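Local structure of type 2A phosphatase-associated protein 42 (Saccharomyces cerevisiae, 2V0P) at residues A[145-150]-A[214-219]. The protein associates with the catalytic subunits of PP2A-type phosphatases, inhibits SIT4 and takes part in negative regulation of TOR signalling in response to the available nitrogen source. Residues are numbered along the deposited sequence; the frame is centred on the assembly and turned at random.
Sequences ELYAQP and DTINNI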
loop_
_atom_site.group_PDB
_atom_site.type_symbol
_atom_site.label_atom_id
_atom_site.label_comp_id
_atom_site.label_asym_id
_atom_site.label_seq_id
_atom_site.Cartn_x
_atom_site.Cartn_y
_atom_site.Cartn_z
ATOM N N GLU A 145 -1.911 12.269 -7.244
ATOM C CA GLU A 145 -1.754 13.170 -8.408
ATOM C C GLU A 145 -1.060 12.512 -9.595
ATOM O O GLU A 145 -1.041 13.020 -10.727
ATOM C CB GLU A 145 -0.962 14.422 -7.999
ATOM C CG GLU A 145 -1.638 15.269 -6.919
ATOM C CD GLU A 145 -0.764 16.395 -6.425
ATOM O OE1 GLU A 145 0.432 16.165 -6.178
ATOM O OE2 GLU A 145 -1.267 17.516 -6.296
ATOM N N LEU A 146 -0.456 11.384 -9.325
ATOM C CA LEU A 146 0.306 10.672 -10.279
ATOM C C LEU A 146 -0.559 9.777 -11.174
ATOM O O LEU A 146 -0.295 9.637 -12.375
ATOM C CB LEU A 146 1.316 9.867 -9.498
ATOM C CG LEU A 146 2.561 9.298 -10.088
ATOM C CD1 LEU A 146 3.577 10.375 -10.566
ATOM C CD2 LEU A 146 3.119 8.432 -8.992
ATOM N N TYR A 147 -1.587 9.183 -10.573
ATOM C CA TYR A 147 -2.578 8.365 -11.268
ATOM C C TYR A 147 -3.920 8.651 -10.629
ATOM O O TYR A 147 -3.981 9.042 -9.454
ATOM C CB TYR A 147 -2.280 6.879 -11.118
ATOM C CG TYR A 147 -0.984 6.374 -11.727
ATOM C CD1 TYR A 147 0.073 6.015 -10.925
ATOM C CD2 TYR A 147 -0.859 6.219 -13.099
ATOM C CE1 TYR A 147 1.243 5.533 -11.450
ATOM C CE2 TYR A 147 0.313 5.751 -13.656
ATOM C CZ TYR A 147 1.355 5.417 -12.837
ATOM O OH TYR A 147 2.457 4.919 -13.414
ATOM N N ALA A 148 -4.996 8.470 -11.390
ATOM C CA ALA A 148 -6.336 8.433 -10.803
ATOM C C ALA A 148 -6.374 7.262 -9.815
ATOM O O ALA A 148 -5.755 6.233 -10.069
ATOM C CB ALA A 148 -7.371 8.260 -11.892
ATOM N N GLN A 149 -7.059 7.422 -8.678
ATOM C CA GLN A 149 -7.102 6.367 -7.660
ATOM C C GLN A 149 -8.561 5.998 -7.354
ATOM O O GLN A 149 -9.412 6.874 -7.363
ATOM C CB GLN A 149 -6.408 6.808 -6.365
ATOM C CG GLN A 149 -4.998 7.348 -6.518
ATOM C CD GLN A 149 -3.926 6.281 -6.753
ATOM O OE1 GLN A 149 -4.194 5.075 -6.819
ATOM N NE2 GLN A 149 -2.704 6.738 -6.892
ATOM N N PRO A 150 -8.853 4.711 -7.103
ATOM C CA PRO A 150 -10.267 4.407 -6.850
ATOM C C PRO A 150 -10.718 5.135 -5.587
ATOM O O PRO A 150 -9.940 5.224 -4.621
ATOM C CB PRO A 150 -10.269 2.896 -6.632
ATOM C CG PRO A 150 -8.856 2.550 -6.278
ATOM C CD PRO A 150 -8.002 3.518 -6.999
ATOM N N ASP A 214 11.336 5.137 -16.054
ATOM C CA ASP A 214 11.710 4.436 -14.855
ATOM C C ASP A 214 11.385 5.267 -13.643
ATOM O O ASP A 214 10.857 4.749 -12.703
ATOM C CB ASP A 214 13.234 4.134 -14.835
ATOM C CG ASP A 214 13.634 3.176 -13.683
ATOM O OD1 ASP A 214 12.987 2.102 -13.559
ATOM O OD2 ASP A 214 14.583 3.485 -12.924
ATOM N N THR A 215 11.680 6.559 -13.690
ATOM C CA THR A 215 11.450 7.544 -12.613
ATOM C C THR A 215 10.015 7.530 -12.106
ATOM O O THR A 215 9.782 7.563 -10.911
ATOM C CB THR A 215 11.896 8.981 -13.071
ATOM O OG1 THR A 215 13.292 8.948 -13.220
ATOM C CG2 THR A 215 11.576 10.088 -12.077
ATOM N N ILE A 216 9.046 7.466 -13.009
ATOM C CA ILE A 216 7.682 7.455 -12.556
ATOM C C ILE A 216 7.461 6.251 -11.600
ATOM O O ILE A 216 6.880 6.438 -10.590
ATOM C CB ILE A 216 6.655 7.489 -13.716
ATOM C CG1 ILE A 216 6.721 8.823 -14.486
ATOM C CG2 ILE A 216 5.236 7.190 -13.195
ATOM C CD1 ILE A 216 6.565 10.066 -13.707
ATOM N N ASN A 217 7.976 5.086 -11.929
ATOM C CA ASN A 217 7.903 3.911 -11.080
ATOM C C ASN A 217 8.574 4.083 -9.742
ATOM O O ASN A 217 8.114 3.587 -8.743
ATOM C CB ASN A 217 8.479 2.691 -11.747
ATOM C CG ASN A 217 7.558 2.150 -12.849
ATOM O OD1 ASN A 217 6.342 2.257 -12.769
ATOM N ND2 ASN A 217 8.145 1.575 -13.850
ATOM N N ASN A 218 9.701 4.772 -9.749
ATOM C CA ASN A 218 10.394 4.983 -8.533
ATOM C C ASN A 218 9.700 6.012 -7.684
ATOM O O ASN A 218 9.696 5.881 -6.443
ATOM C CB ASN A 218 11.864 5.366 -8.824
ATOM C CG ASN A 218 12.559 4.372 -9.668
ATOM O OD1 ASN A 218 12.308 3.233 -9.600
ATOM N ND2 ASN A 218 13.420 4.850 -10.564
ATOM N N ILE A 219 9.153 7.060 -8.311
ATOM C CA ILE A 219 8.487 8.067 -7.562
ATOM C C ILE A 219 7.229 7.352 -6.890
ATOM O O ILE A 219 6.973 7.595 -5.791
ATOM C CB ILE A 219 8.044 9.256 -8.361
ATOM C CG1 ILE A 219 9.284 10.175 -8.671
ATOM C CG2 ILE A 219 7.049 10.117 -7.573
ATOM C CD1 ILE A 219 9.029 11.220 -9.662
HETATM O O HOH W 1 4.195 3.630 -11.809
#
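Ile216, on helix 199-231, meets both Leu146 at the end of the short helix 143-146 and Tyr147 just after it, and its two branches divide the work. CG2 lies anti to the backbone N and reaches the phenol end of Tyr147, 3.6 Å from Tyr147 OH, approaching the ring obliquely. The other branch ends in Ile216 CD1, 4.3 Å from Leu146 CD1, a looser methyl-to-methyl contact. Lys131 of helix 126-133 touches Leu146, Tyr147 and Ile216 alike, so this helix flanks the junction. Asn217 starts out pointing away from the loop, yet its amide turns back: a water accepts a hydrogen bond from Tyr147 OH at 2.7 Å and donates one to Asn217 OD1, also at 2.7 Å. Tyr147 and Asn217 both touch Leu169 of helix 156-186. One turn beyond Ile216, the CB of Ile219 points toward segment 145-150, and its side chain packs on Phe111 of helix 93-120. The contact thus joins the 145-150 segment to a long helix of the TPR-like N-terminal domain. With 177 Å² buried and no direct polar bond, its chemistry implies modest apolar packing, in which one bridging water gives the hydroxyl of the buried Tyr147 an acceptor and the junction its directional link.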